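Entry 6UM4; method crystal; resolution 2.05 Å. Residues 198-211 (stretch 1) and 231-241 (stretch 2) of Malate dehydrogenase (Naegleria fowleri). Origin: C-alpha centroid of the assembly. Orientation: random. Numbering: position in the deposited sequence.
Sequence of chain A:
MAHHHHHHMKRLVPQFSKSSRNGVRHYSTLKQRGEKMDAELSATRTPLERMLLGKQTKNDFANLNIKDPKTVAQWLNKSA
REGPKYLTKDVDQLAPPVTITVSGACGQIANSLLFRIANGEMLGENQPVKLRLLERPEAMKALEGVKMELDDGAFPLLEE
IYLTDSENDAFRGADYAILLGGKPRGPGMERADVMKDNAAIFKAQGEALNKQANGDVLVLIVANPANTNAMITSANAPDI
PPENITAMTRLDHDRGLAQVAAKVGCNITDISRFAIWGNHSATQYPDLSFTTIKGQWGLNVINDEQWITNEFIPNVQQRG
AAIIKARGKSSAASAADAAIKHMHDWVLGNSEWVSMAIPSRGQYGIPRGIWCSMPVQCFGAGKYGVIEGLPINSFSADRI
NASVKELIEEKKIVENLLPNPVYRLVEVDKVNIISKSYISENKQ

Stretch 1, residues 198-211: NAAIFKAQGEALNK
Stretch 2 (231-241) MITSANAPDIP

Helices pack closest where a small residue lets backbones meet, and residues 198-211 and 231-241 of this malate dehydrogenase illustrate the principle. Stretch 1 is helical throughout. Stretch 2 is helical over 231-235, leaves helical phi/psi at Asn236 (-104/18), and makes a type I turn from Ala237 to Ile240. The helix axes run in the same general direction, crossing at -39° and approaching to 7.4 Å; 604 Å² is buried in all.

At Ala199 the short side chain admits Ile232 (chi1 m, chi2 m), with CB 3.8 Å from Ile232 CG1. Phe202 (m) starts toward stretch 2 but its ring leads away, CD1 lying 3.4 Å from Thr233 OG1; its O receives a CA-H contact from Thr233 CA at 3.6 Å. Lys203 extends all-t, its CG 3.4 Å from Asn236 OD1. Gly206 marks the tightest register, CA to Thr233 CA 4.3 Å: an ideal CB would lie 2.3 Å from Thr233 O, a clash. A water donates to both Glu207 OE2 (2.6 Å) and Asn236 OD1 (2.9 Å). Leu209 CB meets Ile240 CD1 at 4.1 Å. Finally Asn210 (chi1 t, chi2 80°) clasps the turn through both ends of its side-chain amide: Asp239 N donates to Asn210 OD1 (2.8 Å), and Asn210 ND2 donates to Asp239 OD2 (3.0 Å).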

# COMPACT_ATOMS: atom_id res chain seq x y z
N ASN A 198 -23.44 -8.22 13.69
CA ASN A 198 -22.52 -8.63 12.64
C ASN A 198 -22.90 -9.98 12.06
O ASN A 198 -22.78 -10.20 10.85
CB ASN A 198 -21.09 -8.63 13.18
CG ASN A 198 -20.49 -7.25 13.19
OD1 ASN A 198 -20.06 -6.73 12.16
ND2 ASN A 198 -20.48 -6.62 14.37
N ALA A 199 -23.38 -10.90 12.90
CA ALA A 199 -23.85 -12.17 12.36
C ALA A 199 -24.95 -11.94 11.32
O ALA A 199 -24.98 -12.62 10.28
CB ALA A 199 -24.33 -13.10 13.48
N ALA A 200 -25.85 -10.98 11.58
CA ALA A 200 -26.90 -10.67 10.61
C ALA A 200 -26.30 -10.16 9.30
O ALA A 200 -26.82 -10.45 8.22
CB ALA A 200 -27.87 -9.65 11.20
N ILE A 201 -25.23 -9.37 9.38
CA ILE A 201 -24.54 -8.91 8.18
C ILE A 201 -23.95 -10.09 7.41
O ILE A 201 -24.05 -10.17 6.18
CB ILE A 201 -23.46 -7.87 8.52
CG1 ILE A 201 -24.06 -6.55 8.99
CG2 ILE A 201 -22.51 -7.64 7.36
CD1 ILE A 201 -23.03 -5.61 9.57
N PHE A 202 -23.28 -11.00 8.12
CA PHE A 202 -22.60 -12.09 7.43
C PHE A 202 -23.53 -13.24 7.07
O PHE A 202 -23.21 -14.01 6.17
CB PHE A 202 -21.39 -12.55 8.25
CG PHE A 202 -20.26 -11.56 8.17
CD1 PHE A 202 -19.35 -11.62 7.12
CD2 PHE A 202 -20.17 -10.53 9.07
CE1 PHE A 202 -18.35 -10.70 7.01
CE2 PHE A 202 -19.18 -9.59 8.96
CZ PHE A 202 -18.26 -9.67 7.92
N LYS A 203 -24.68 -13.34 7.72
CA LYS A 203 -25.70 -14.25 7.21
C LYS A 203 -26.15 -13.79 5.83
O LYS A 203 -26.21 -14.59 4.89
CB LYS A 203 -26.88 -14.31 8.18
CG LYS A 203 -28.13 -14.94 7.59
CD LYS A 203 -29.29 -14.85 8.55
CE LYS A 203 -30.48 -15.69 8.06
NZ LYS A 203 -31.72 -15.21 8.72
N ALA A 204 -26.41 -12.49 5.70
CA ALA A 204 -26.83 -11.93 4.42
C ALA A 204 -25.75 -12.08 3.36
O ALA A 204 -26.05 -12.35 2.19
CB ALA A 204 -27.21 -10.46 4.60
N GLN A 205 -24.49 -11.92 3.74
CA GLN A 205 -23.43 -12.00 2.74
C GLN A 205 -23.12 -13.44 2.35
O GLN A 205 -22.86 -13.73 1.18
CB GLN A 205 -22.18 -11.26 3.22
CG GLN A 205 -22.44 -9.77 3.34
CD GLN A 205 -21.19 -8.95 3.62
OE1 GLN A 205 -20.11 -9.50 3.81
NE2 GLN A 205 -21.35 -7.63 3.66
N GLY A 206 -23.18 -14.37 3.31
CA GLY A 206 -23.08 -15.77 2.94
C GLY A 206 -24.19 -16.18 1.97
O GLY A 206 -23.96 -16.96 1.04
N GLU A 207 -25.40 -15.68 2.20
CA GLU A 207 -26.52 -15.96 1.31
C GLU A 207 -26.23 -15.42 -0.09
O GLU A 207 -26.46 -16.10 -1.09
CB GLU A 207 -27.81 -15.36 1.88
CG GLU A 207 -28.42 -16.16 3.02
CD GLU A 207 -29.53 -15.42 3.76
OE1 GLU A 207 -29.68 -14.20 3.56
OE2 GLU A 207 -30.23 -16.07 4.56
N ALA A 208 -25.73 -14.19 -0.16
CA ALA A 208 -25.41 -13.59 -1.47
C ALA A 208 -24.25 -14.32 -2.13
O ALA A 208 -24.28 -14.58 -3.33
CB ALA A 208 -25.09 -12.10 -1.30
N LEU A 209 -23.22 -14.66 -1.34
CA LEU A 209 -22.07 -15.40 -1.85
C LEU A 209 -22.52 -16.73 -2.44
O LEU A 209 -22.14 -17.09 -3.56
CB LEU A 209 -21.04 -15.63 -0.74
CG LEU A 209 -19.93 -14.60 -0.46
CD1 LEU A 209 -19.31 -14.78 0.94
CD2 LEU A 209 -18.83 -14.63 -1.51
N ASN A 210 -23.35 -17.46 -1.69
CA ASN A 210 -23.77 -18.78 -2.15
C ASN A 210 -24.50 -18.66 -3.47
O ASN A 210 -24.29 -19.47 -4.38
CB ASN A 210 -24.65 -19.45 -1.10
CG ASN A 210 -24.72 -20.95 -1.29
OD1 ASN A 210 -23.81 -21.67 -0.90
ND2 ASN A 210 -25.80 -21.43 -1.90
N LYS A 211 -25.33 -17.63 -3.61
CA LYS A 211 -26.13 -17.44 -4.81
C LYS A 211 -25.32 -16.91 -6.00
O LYS A 211 -25.47 -17.41 -7.11
CB LYS A 211 -27.28 -16.49 -4.50
CG LYS A 211 -28.05 -16.02 -5.68
CD LYS A 211 -29.00 -14.91 -5.27
CE LYS A 211 -29.72 -14.34 -6.49
NZ LYS A 211 -30.25 -12.99 -6.17
N MET A 231 -17.90 -18.25 10.52
CA MET A 231 -18.78 -19.38 10.79
C MET A 231 -20.21 -19.09 10.35
O MET A 231 -20.89 -19.97 9.81
CB MET A 231 -18.75 -19.69 12.28
CG MET A 231 -19.58 -20.93 12.61
SD MET A 231 -20.28 -20.69 14.24
CE MET A 231 -21.40 -19.34 13.88
N ILE A 232 -20.71 -17.88 10.63
CA ILE A 232 -22.05 -17.51 10.19
C ILE A 232 -22.12 -17.46 8.67
O ILE A 232 -23.13 -17.86 8.06
CB ILE A 232 -22.48 -16.17 10.81
CG1 ILE A 232 -22.72 -16.33 12.30
CG2 ILE A 232 -23.76 -15.67 10.14
CD1 ILE A 232 -23.90 -17.24 12.62
N THR A 233 -21.09 -16.91 8.03
CA THR A 233 -21.07 -16.86 6.57
C THR A 233 -21.22 -18.26 5.99
O THR A 233 -22.07 -18.50 5.11
CB THR A 233 -19.77 -16.23 6.07
OG1 THR A 233 -19.60 -14.94 6.67
CG2 THR A 233 -19.80 -16.09 4.55
N SER A 234 -20.40 -19.18 6.47
CA SER A 234 -20.38 -20.55 5.97
C SER A 234 -21.69 -21.26 6.26
O SER A 234 -22.19 -22.01 5.41
CB SER A 234 -19.20 -21.30 6.59
OG SER A 234 -19.13 -22.64 6.13
N ALA A 235 -22.26 -21.05 7.45
CA ALA A 235 -23.51 -21.72 7.81
C ALA A 235 -24.64 -21.33 6.88
O ALA A 235 -25.60 -22.09 6.71
CB ALA A 235 -23.91 -21.38 9.24
N ASN A 236 -24.54 -20.15 6.28
CA ASN A 236 -25.56 -19.63 5.38
C ASN A 236 -25.12 -19.72 3.93
O ASN A 236 -25.69 -19.04 3.06
CB ASN A 236 -25.89 -18.19 5.75
CG ASN A 236 -26.61 -18.10 7.08
OD1 ASN A 236 -27.83 -18.29 7.15
ND2 ASN A 236 -25.86 -17.86 8.16
N ALA A 237 -24.13 -20.55 3.65
CA ALA A 237 -23.64 -20.77 2.29
C ALA A 237 -23.44 -22.26 2.08
O ALA A 237 -22.31 -22.73 1.94
CB ALA A 237 -22.35 -19.99 2.04
N PRO A 238 -24.53 -23.03 2.02
CA PRO A 238 -24.41 -24.50 2.05
C PRO A 238 -23.69 -25.10 0.85
O PRO A 238 -23.23 -26.24 0.94
CB PRO A 238 -25.87 -24.97 2.13
CG PRO A 238 -26.68 -23.84 1.58
CD PRO A 238 -25.94 -22.59 1.99
N ASP A 239 -23.60 -24.39 -0.27
CA ASP A 239 -22.92 -24.93 -1.44
C ASP A 239 -21.46 -24.50 -1.53
O ASP A 239 -20.75 -24.88 -2.47
CB ASP A 239 -23.67 -24.54 -2.71
CG ASP A 239 -25.07 -25.11 -2.73
OD1 ASP A 239 -25.20 -26.36 -2.77
OD2 ASP A 239 -26.03 -24.33 -2.64
N ILE A 240 -20.97 -23.72 -0.57
CA ILE A 240 -19.56 -23.37 -0.50
C ILE A 240 -18.87 -24.32 0.47
O ILE A 240 -19.29 -24.39 1.64
CB ILE A 240 -19.36 -21.91 -0.10
CG1 ILE A 240 -19.87 -20.99 -1.22
CG2 ILE A 240 -17.90 -21.68 0.27
CD1 ILE A 240 -19.68 -19.49 -0.95
N PRO A 241 -17.85 -25.06 0.05
CA PRO A 241 -17.08 -25.87 0.98
C PRO A 241 -16.58 -25.04 2.14
O PRO A 241 -16.01 -23.95 1.94
CB PRO A 241 -15.92 -26.39 0.11
CG PRO A 241 -16.44 -26.32 -1.29
CD PRO A 241 -17.33 -25.13 -1.32
O HOH W 1 -29.70 -18.60 5.02